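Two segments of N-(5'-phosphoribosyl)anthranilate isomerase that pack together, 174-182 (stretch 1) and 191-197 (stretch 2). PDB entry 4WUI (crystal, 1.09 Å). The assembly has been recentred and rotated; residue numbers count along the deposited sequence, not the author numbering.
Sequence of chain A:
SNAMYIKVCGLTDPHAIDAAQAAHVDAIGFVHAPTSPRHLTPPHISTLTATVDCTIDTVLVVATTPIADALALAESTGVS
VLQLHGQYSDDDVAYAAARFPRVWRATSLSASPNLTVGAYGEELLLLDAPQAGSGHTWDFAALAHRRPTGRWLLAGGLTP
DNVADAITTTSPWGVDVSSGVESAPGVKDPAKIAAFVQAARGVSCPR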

# COMPACT_ATOMS: atom_id res chain seq x y z
N GLY A 174 -5.92 -4.34 -7.04
CA GLY A 174 -4.81 -4.85 -6.27
C GLY A 174 -5.12 -4.72 -4.79
O GLY A 174 -6.20 -4.23 -4.41
N VAL A 175 -4.18 -5.16 -3.96
CA VAL A 175 -4.34 -5.13 -2.50
C VAL A 175 -3.08 -4.56 -1.86
O VAL A 175 -1.97 -4.65 -2.41
CB VAL A 175 -4.64 -6.54 -1.92
CG1 VAL A 175 -6.00 -7.02 -2.38
CG2 VAL A 175 -3.54 -7.54 -2.27
N ASP A 176 -3.27 -4.00 -0.67
CA ASP A 176 -2.21 -3.46 0.17
C ASP A 176 -2.35 -4.10 1.54
O ASP A 176 -3.45 -4.15 2.09
CB ASP A 176 -2.40 -1.94 0.28
CG ASP A 176 -1.22 -1.22 0.92
OD1 ASP A 176 -0.16 -1.15 0.27
OD2 ASP A 176 -1.35 -0.68 2.02
N VAL A 177 -1.23 -4.55 2.11
CA VAL A 177 -1.23 -5.23 3.41
C VAL A 177 -0.07 -4.71 4.23
O VAL A 177 1.00 -4.44 3.72
CB VAL A 177 -1.13 -6.78 3.21
CG1 VAL A 177 0.14 -7.21 2.54
CG2 VAL A 177 -1.37 -7.56 4.50
N SER A 178 -0.28 -4.62 5.55
CA SER A 178 0.75 -4.17 6.47
C SER A 178 0.60 -4.91 7.81
O SER A 178 1.35 -5.85 8.06
CB SER A 178 0.74 -2.67 6.66
OG SER A 178 1.77 -2.34 7.59
N SER A 179 -0.34 -4.51 8.65
CA SER A 179 -0.43 -5.12 9.96
C SER A 179 -0.68 -6.62 9.90
O SER A 179 -0.23 -7.37 10.76
CB SER A 179 -1.49 -4.41 10.80
OG SER A 179 -2.76 -4.51 10.23
N GLY A 180 -1.41 -7.06 8.88
CA GLY A 180 -1.75 -8.46 8.78
C GLY A 180 -0.62 -9.39 8.43
O GLY A 180 -0.81 -10.60 8.48
N VAL A 181 0.54 -8.84 8.10
CA VAL A 181 1.73 -9.66 7.86
C VAL A 181 2.86 -9.35 8.84
O VAL A 181 4.02 -9.64 8.56
CB VAL A 181 2.21 -9.64 6.38
CG1 VAL A 181 1.16 -10.28 5.48
CG2 VAL A 181 2.55 -8.24 5.89
N GLU A 182 2.51 -8.79 9.99
CA GLU A 182 3.46 -8.47 11.04
C GLU A 182 3.43 -9.48 12.16
O GLU A 182 2.40 -10.00 12.53
CB GLU A 182 3.13 -7.11 11.66
CG GLU A 182 3.52 -5.98 10.75
CD GLU A 182 3.26 -4.59 11.28
OE1 GLU A 182 2.44 -4.43 12.20
OE2 GLU A 182 3.92 -3.64 10.78
N ALA A 191 6.98 -15.61 7.05
CA ALA A 191 5.98 -16.66 6.83
C ALA A 191 4.62 -16.06 6.50
O ALA A 191 3.89 -16.63 5.68
CB ALA A 191 5.89 -17.57 8.04
N LYS A 192 4.25 -14.97 7.15
CA LYS A 192 2.97 -14.34 6.86
C LYS A 192 2.96 -13.70 5.48
O LYS A 192 1.93 -13.72 4.80
CB LYS A 192 2.57 -13.32 7.92
CG LYS A 192 2.24 -13.95 9.27
CD LYS A 192 1.79 -12.90 10.25
CE LYS A 192 1.39 -13.50 11.57
NZ LYS A 192 0.78 -12.45 12.43
N ILE A 193 4.07 -13.09 5.07
CA ILE A 193 4.15 -12.55 3.71
C ILE A 193 3.94 -13.64 2.69
O ILE A 193 3.15 -13.49 1.75
CB ILE A 193 5.50 -11.80 3.50
CG1 ILE A 193 5.52 -10.48 4.31
CG2 ILE A 193 5.74 -11.52 2.02
CD1 ILE A 193 6.89 -9.84 4.38
N ALA A 194 4.63 -14.76 2.86
CA ALA A 194 4.50 -15.87 1.94
C ALA A 194 3.06 -16.39 1.91
O ALA A 194 2.49 -16.66 0.85
CB ALA A 194 5.47 -16.99 2.29
N ALA A 195 2.47 -16.53 3.09
CA ALA A 195 1.10 -17.05 3.20
C ALA A 195 0.10 -16.10 2.54
O ALA A 195 -0.85 -16.53 1.87
CB ALA A 195 0.74 -17.27 4.65
N PHE A 196 0.28 -14.80 2.76
CA PHE A 196 -0.59 -13.80 2.19
C PHE A 196 -0.60 -13.89 0.67
O PHE A 196 -1.65 -13.89 0.03
CB PHE A 196 -0.14 -12.40 2.62
CG PHE A 196 -1.05 -11.31 2.16
CD1 PHE A 196 -2.16 -10.96 2.92
CD2 PHE A 196 -0.87 -10.67 0.95
CE1 PHE A 196 -3.02 -9.97 2.51
CE2 PHE A 196 -1.74 -9.66 0.54
CZ PHE A 196 -2.81 -9.33 1.33
N VAL A 197 0.59 -13.95 0.08
CA VAL A 197 0.71 -13.99 -1.36
C VAL A 197 0.10 -15.30 -1.90
O VAL A 197 -0.58 -15.30 -2.93
CB VAL A 197 2.14 -13.75 -1.80
CG1 VAL A 197 2.29 -13.96 -3.28
CG2 VAL A 197 2.59 -12.34 -1.38
O HOH W 1 -0.46 -10.02 11.94
O HOH W 2 -1.95 -12.06 10.49

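The contact is centred on Phe 196, whose CA-to-CB bond points from the helix toward the strand and the turn that follows it. Its chi1 is near 180° (t) and its chi2 is 86°, which carries the ring out to the side chains of Val 175 and Val 177. These two valines are alternate residues of an extended strand and both point toward the helix, whereas Asp 176 between them points away and has its OD1 hydrogen-bonded elsewhere in the structure. Val 177 lies over one face of the ring: its CG1 sits 3.8 Å from the centroid of the Phe 196 ring, 17° off the ring normal, in a CH-pi contact, and its CG2 approaches CE1 of Phe 196 at 3.5 Å. Val 175 meets the same ring at its edge, with CG2 4.0 Å from CE2 of Phe 196. The branched, compact valine side chains thus meet the flat aromatic group on two different aspects, and all three residues are buried.

Val 181 extends this apolar surface beyond the strand. Its CG1 lies 3.8 Å from CB of Phe 196 and 3.6 Å from the backbone O of Lys 192, while its CB is 4.0 Å from CG1 of Ile 193. Although its CA-to-CB bond points sideways, the residue has 82 Å² covered by the helix, nearly as much as the 85 Å² of Phe 196 covered in return. The backbones also come closest here, with 4.9 Å between CA of Val 181 and CA of Lys 192. The turn that places Val 181 is braced by a backbone hydrogen bond from its N to O of Ser 178 (3.1 Å).

Lys 192 takes the contact from apolar to polar. After an m chi1, its remaining three torsions are all t, so the chain runs extended past the turn, with CD 3.9 Å from O of Gly 180. At its end NZ donates a hydrogen bond to the backbone O of Glu 182 (2.9 Å), the one direct hydrogen bond between the stretches. A long aliphatic chain ending in an ammonium group suits this partly exposed border. Water 1 accepts from NZ of Lys 192 (2.8 Å) and donates to O of Ser 179 (2.9 Å); water 2 donates to O of Gly 180 (2.7 Å) and accepts a weak bond from NZ of Lys 192 (3.4 Å). The lysine is thereby linked, directly or through water, to three backbone carbonyls of stretch 1.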